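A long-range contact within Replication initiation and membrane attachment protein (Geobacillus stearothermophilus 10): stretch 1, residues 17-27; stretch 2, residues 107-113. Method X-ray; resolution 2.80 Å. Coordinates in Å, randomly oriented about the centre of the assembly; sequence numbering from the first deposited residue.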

# COMPACT_ATOMS: atom_id res chain seq x y z
N GLN A 17 0.93 5.52 -19.23
CA GLN A 17 -0.47 5.62 -18.80
C GLN A 17 -1.05 4.31 -18.23
O GLN A 17 -0.51 3.22 -18.45
CB GLN A 17 -1.33 6.18 -19.94
CG GLN A 17 -1.02 7.65 -20.19
CD GLN A 17 -1.64 8.23 -21.42
OE1 GLN A 17 -0.93 8.75 -22.29
NE2 GLN A 17 -2.96 8.19 -21.52
N SER A 18 -2.14 4.43 -17.47
CA SER A 18 -2.83 3.22 -17.04
C SER A 18 -4.28 3.52 -16.74
O SER A 18 -4.59 4.60 -16.25
CB SER A 18 -2.18 2.65 -15.78
OG SER A 18 -2.53 1.29 -15.61
N ARG A 19 -5.16 2.56 -17.02
CA ARG A 19 -6.51 2.67 -16.47
C ARG A 19 -6.66 1.83 -15.20
O ARG A 19 -7.72 1.80 -14.57
CB ARG A 19 -7.63 2.43 -17.51
CG ARG A 19 -7.30 1.53 -18.69
CD ARG A 19 -7.13 2.30 -20.02
NE ARG A 19 -6.07 3.31 -19.94
CZ ARG A 19 -6.28 4.62 -19.97
NH1 ARG A 19 -7.52 5.11 -20.09
NH2 ARG A 19 -5.26 5.46 -19.89
N GLY A 20 -5.58 1.15 -14.82
CA GLY A 20 -5.54 0.42 -13.57
C GLY A 20 -4.72 1.15 -12.52
O GLY A 20 -4.01 2.12 -12.81
N VAL A 21 -4.83 0.70 -11.27
CA VAL A 21 -3.87 1.12 -10.25
C VAL A 21 -3.12 -0.12 -9.78
O VAL A 21 -3.70 -1.19 -9.55
CB VAL A 21 -4.53 1.86 -9.06
CG1 VAL A 21 -3.49 2.18 -7.97
CG2 VAL A 21 -5.17 3.14 -9.55
N LEU A 22 -1.82 0.02 -9.68
CA LEU A 22 -0.97 -1.11 -9.39
C LEU A 22 -0.84 -1.09 -7.86
O LEU A 22 -0.45 -0.07 -7.29
CB LEU A 22 0.36 -0.93 -10.15
CG LEU A 22 0.14 -0.28 -11.57
CD1 LEU A 22 1.40 0.23 -12.36
CD2 LEU A 22 -0.68 -1.19 -12.49
N GLN A 23 -1.21 -2.18 -7.17
CA GLN A 23 -1.14 -2.18 -5.70
C GLN A 23 -0.18 -3.22 -5.11
O GLN A 23 0.31 -4.10 -5.80
CB GLN A 23 -2.52 -2.41 -5.11
CG GLN A 23 -3.33 -1.16 -4.93
CD GLN A 23 -4.65 -1.23 -5.67
OE1 GLN A 23 -5.67 -1.71 -5.14
NE2 GLN A 23 -4.63 -0.76 -6.92
N GLU A 24 0.07 -3.08 -3.81
CA GLU A 24 0.96 -3.97 -3.09
C GLU A 24 0.88 -5.41 -3.59
O GLU A 24 1.88 -5.98 -4.02
CB GLU A 24 0.68 -3.92 -1.58
CG GLU A 24 1.78 -4.51 -0.72
CD GLU A 24 2.13 -3.62 0.46
OE1 GLU A 24 1.41 -2.62 0.69
OE2 GLU A 24 3.11 -3.92 1.16
N VAL A 25 -0.32 -5.99 -3.52
CA VAL A 25 -0.49 -7.39 -3.93
C VAL A 25 0.16 -7.67 -5.29
O VAL A 25 0.94 -8.62 -5.42
CB VAL A 25 -1.96 -7.82 -3.99
CG1 VAL A 25 -2.10 -9.22 -4.64
CG2 VAL A 25 -2.56 -7.80 -2.61
N ASP A 26 -0.17 -6.84 -6.29
CA ASP A 26 0.47 -6.91 -7.60
C ASP A 26 1.99 -6.98 -7.48
O ASP A 26 2.64 -7.71 -8.21
CB ASP A 26 0.11 -5.69 -8.43
CG ASP A 26 -1.38 -5.53 -8.64
OD1 ASP A 26 -2.05 -6.54 -8.94
OD2 ASP A 26 -1.86 -4.39 -8.51
N ARG A 27 2.55 -6.22 -6.55
CA ARG A 27 4.01 -6.16 -6.44
C ARG A 27 4.61 -7.49 -6.04
O ARG A 27 5.75 -7.80 -6.39
CB ARG A 27 4.44 -5.09 -5.43
CG ARG A 27 5.92 -4.78 -5.49
CD ARG A 27 6.42 -4.31 -4.16
NE ARG A 27 6.50 -5.43 -3.25
CZ ARG A 27 6.12 -5.40 -1.98
NH1 ARG A 27 5.63 -4.29 -1.45
NH2 ARG A 27 6.24 -6.50 -1.25
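Stretch 2 107-113: YELRPPL

Stretch 2 runs alongside stretch 1 in the same direction. The nearest CA pairs advance together, from Gln17 and Glu108 at 4.7 Å (CA to CA) through Ser18 and Leu109 at 5.1 Å and Leu22 and Pro111 at 5.8 Å to Asp26 and Pro112 at 6.0 Å. The spacing therefore widens as the contact passes from backbone pairing to side-chain packing. Residues 107-109 are the end of a strand that begins earlier in the chain; from Arg110 onward the segment is non-helical and extended, with phi between -116° and -67° and psi between 142° and 175°. Together the two stretches bury 511 Å², summed over both sides.

Tyr107 contributes through its backbone. Its O accepts a hydrogen bond from Gln17 N at 2.8 Å, with an N-H...O angle of 168°, while its ring leads away and the side chain comes no closer to stretch 1 than the 5.2 Å between Tyr107 CB and Gln17 N.

Glu108 forms a parallel bridge with Gln17, and the two side chains leave on the same face of the sheet. The bridge is framed by the hydrogen bonds of the residues before and after Glu108, since Gln17 N binds Tyr107 O and Gln17 O receives Leu109 N. A CA-H...O contact, Glu108 CA to Gln17 O at 3.2 Å, supplements them. The Glu108 side chain, with chi1 at 159° (t) and chi2 at 77° (p), bends back to stretch 1 and meets Arg19 in a salt bridge, Arg19 NE to Glu108 OE2 at 2.8 Å. This carboxylate oxygen lies at the edge of the guanidinium, near its plane, as a hydrogen-bonding approach requires. Weak hydrogen bonds join Arg19 NE to Glu108 OE1 at 3.3 Å and Arg19 N to Glu108 OE2 at 3.4 Å, so the carboxylate engages both backbone and side chain of Arg19. The guanidinium's NH1 and NH2 are hydrogen-bonded elsewhere in the structure.

Leu109 N donates to Gln17 O at 2.7 Å (154°), and Leu109 O accepts from Ser18 OG at 2.8 Å. The same Ser18 OG accepts from Gly20 N at 3.2 Å, which ties the loop of stretch 1 to this anchor. The CB of Leu109 points toward stretch 1, and its CD1 packs on Leu22 CD1 at 3.5 Å.

Arg110 turns its side chain away, its nearest approach being CB to Ser18 OG at 6.3 Å, and loses only 4 Å² to stretch 1.

Pro111 sits against Leu22, with CG at 3.7 Å from Leu22 CD2, and passes close to Gly20, whose CA is 4.3 Å from Pro111 CG. An ideal CB on Gly20 would lie 2.8 Å from that CG, a clash, so the absent side chain makes room for the proline ring.

Pro112 directs its CB toward stretch 1 and places CG 3.6 Å from Asp26 CB, at the start of the helix. The Asp26 carboxylate is also committed within its own stretch: OD2 accepts from Gln23 N at 2.7 Å (172°). Leu113 then points away, its CB 7.9 Å from Asp26 OD1, and the contact ends.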

# COMPACT_ATOMS: atom_id res chain seq x y z
N TYR A 107 3.08 4.13 -23.45
CA TYR A 107 3.29 2.92 -22.67
C TYR A 107 2.16 2.76 -21.70
O TYR A 107 2.07 3.49 -20.72
CB TYR A 107 4.60 3.02 -21.90
CG TYR A 107 5.80 2.92 -22.79
CD1 TYR A 107 5.81 2.04 -23.86
CD2 TYR A 107 6.91 3.71 -22.59
CE1 TYR A 107 6.91 1.94 -24.71
CE2 TYR A 107 8.02 3.62 -23.42
CZ TYR A 107 8.02 2.73 -24.48
OH TYR A 107 9.11 2.63 -25.32
N GLU A 108 1.28 1.80 -21.97
CA GLU A 108 0.08 1.61 -21.16
C GLU A 108 0.29 0.44 -20.20
O GLU A 108 0.33 -0.72 -20.60
CB GLU A 108 -1.14 1.43 -22.09
CG GLU A 108 -2.37 0.76 -21.50
CD GLU A 108 -3.20 1.68 -20.60
OE1 GLU A 108 -2.85 2.88 -20.48
OE2 GLU A 108 -4.19 1.19 -20.02
N LEU A 109 0.44 0.76 -18.93
CA LEU A 109 0.75 -0.28 -17.95
C LEU A 109 -0.45 -1.13 -17.60
O LEU A 109 -1.55 -0.64 -17.37
CB LEU A 109 1.29 0.35 -16.68
CG LEU A 109 2.77 0.61 -16.65
CD1 LEU A 109 3.09 1.20 -15.32
CD2 LEU A 109 3.52 -0.70 -16.80
N ARG A 110 -0.24 -2.43 -17.53
CA ARG A 110 -1.30 -3.34 -17.13
C ARG A 110 -0.93 -4.03 -15.82
O ARG A 110 0.22 -4.36 -15.58
CB ARG A 110 -1.54 -4.34 -18.24
CG ARG A 110 -1.85 -3.67 -19.58
CD ARG A 110 -2.41 -4.67 -20.57
NE ARG A 110 -3.45 -5.48 -19.93
CZ ARG A 110 -4.76 -5.34 -20.14
NH1 ARG A 110 -5.21 -4.45 -21.03
NH2 ARG A 110 -5.61 -6.11 -19.48
N PRO A 111 -1.92 -4.22 -14.95
CA PRO A 111 -1.68 -4.93 -13.67
C PRO A 111 -1.52 -6.42 -13.90
O PRO A 111 -2.03 -6.95 -14.90
CB PRO A 111 -2.96 -4.65 -12.89
CG PRO A 111 -3.50 -3.38 -13.53
CD PRO A 111 -3.22 -3.54 -14.98
N PRO A 112 -0.79 -7.10 -13.02
CA PRO A 112 -0.66 -8.54 -13.26
C PRO A 112 -1.97 -9.28 -13.09
O PRO A 112 -2.99 -8.72 -12.69
CB PRO A 112 0.36 -8.99 -12.19
CG PRO A 112 0.44 -7.87 -11.22
CD PRO A 112 0.06 -6.62 -11.92
N LEU A 113 -1.96 -10.56 -13.40
CA LEU A 113 -3.13 -11.37 -13.13
C LEU A 113 -3.31 -11.51 -11.63
O LEU A 113 -2.37 -11.31 -10.84
CB LEU A 113 -2.97 -12.74 -13.77
CG LEU A 113 -3.07 -12.87 -15.27
CD1 LEU A 113 -2.72 -14.31 -15.67
CD2 LEU A 113 -4.46 -12.46 -15.73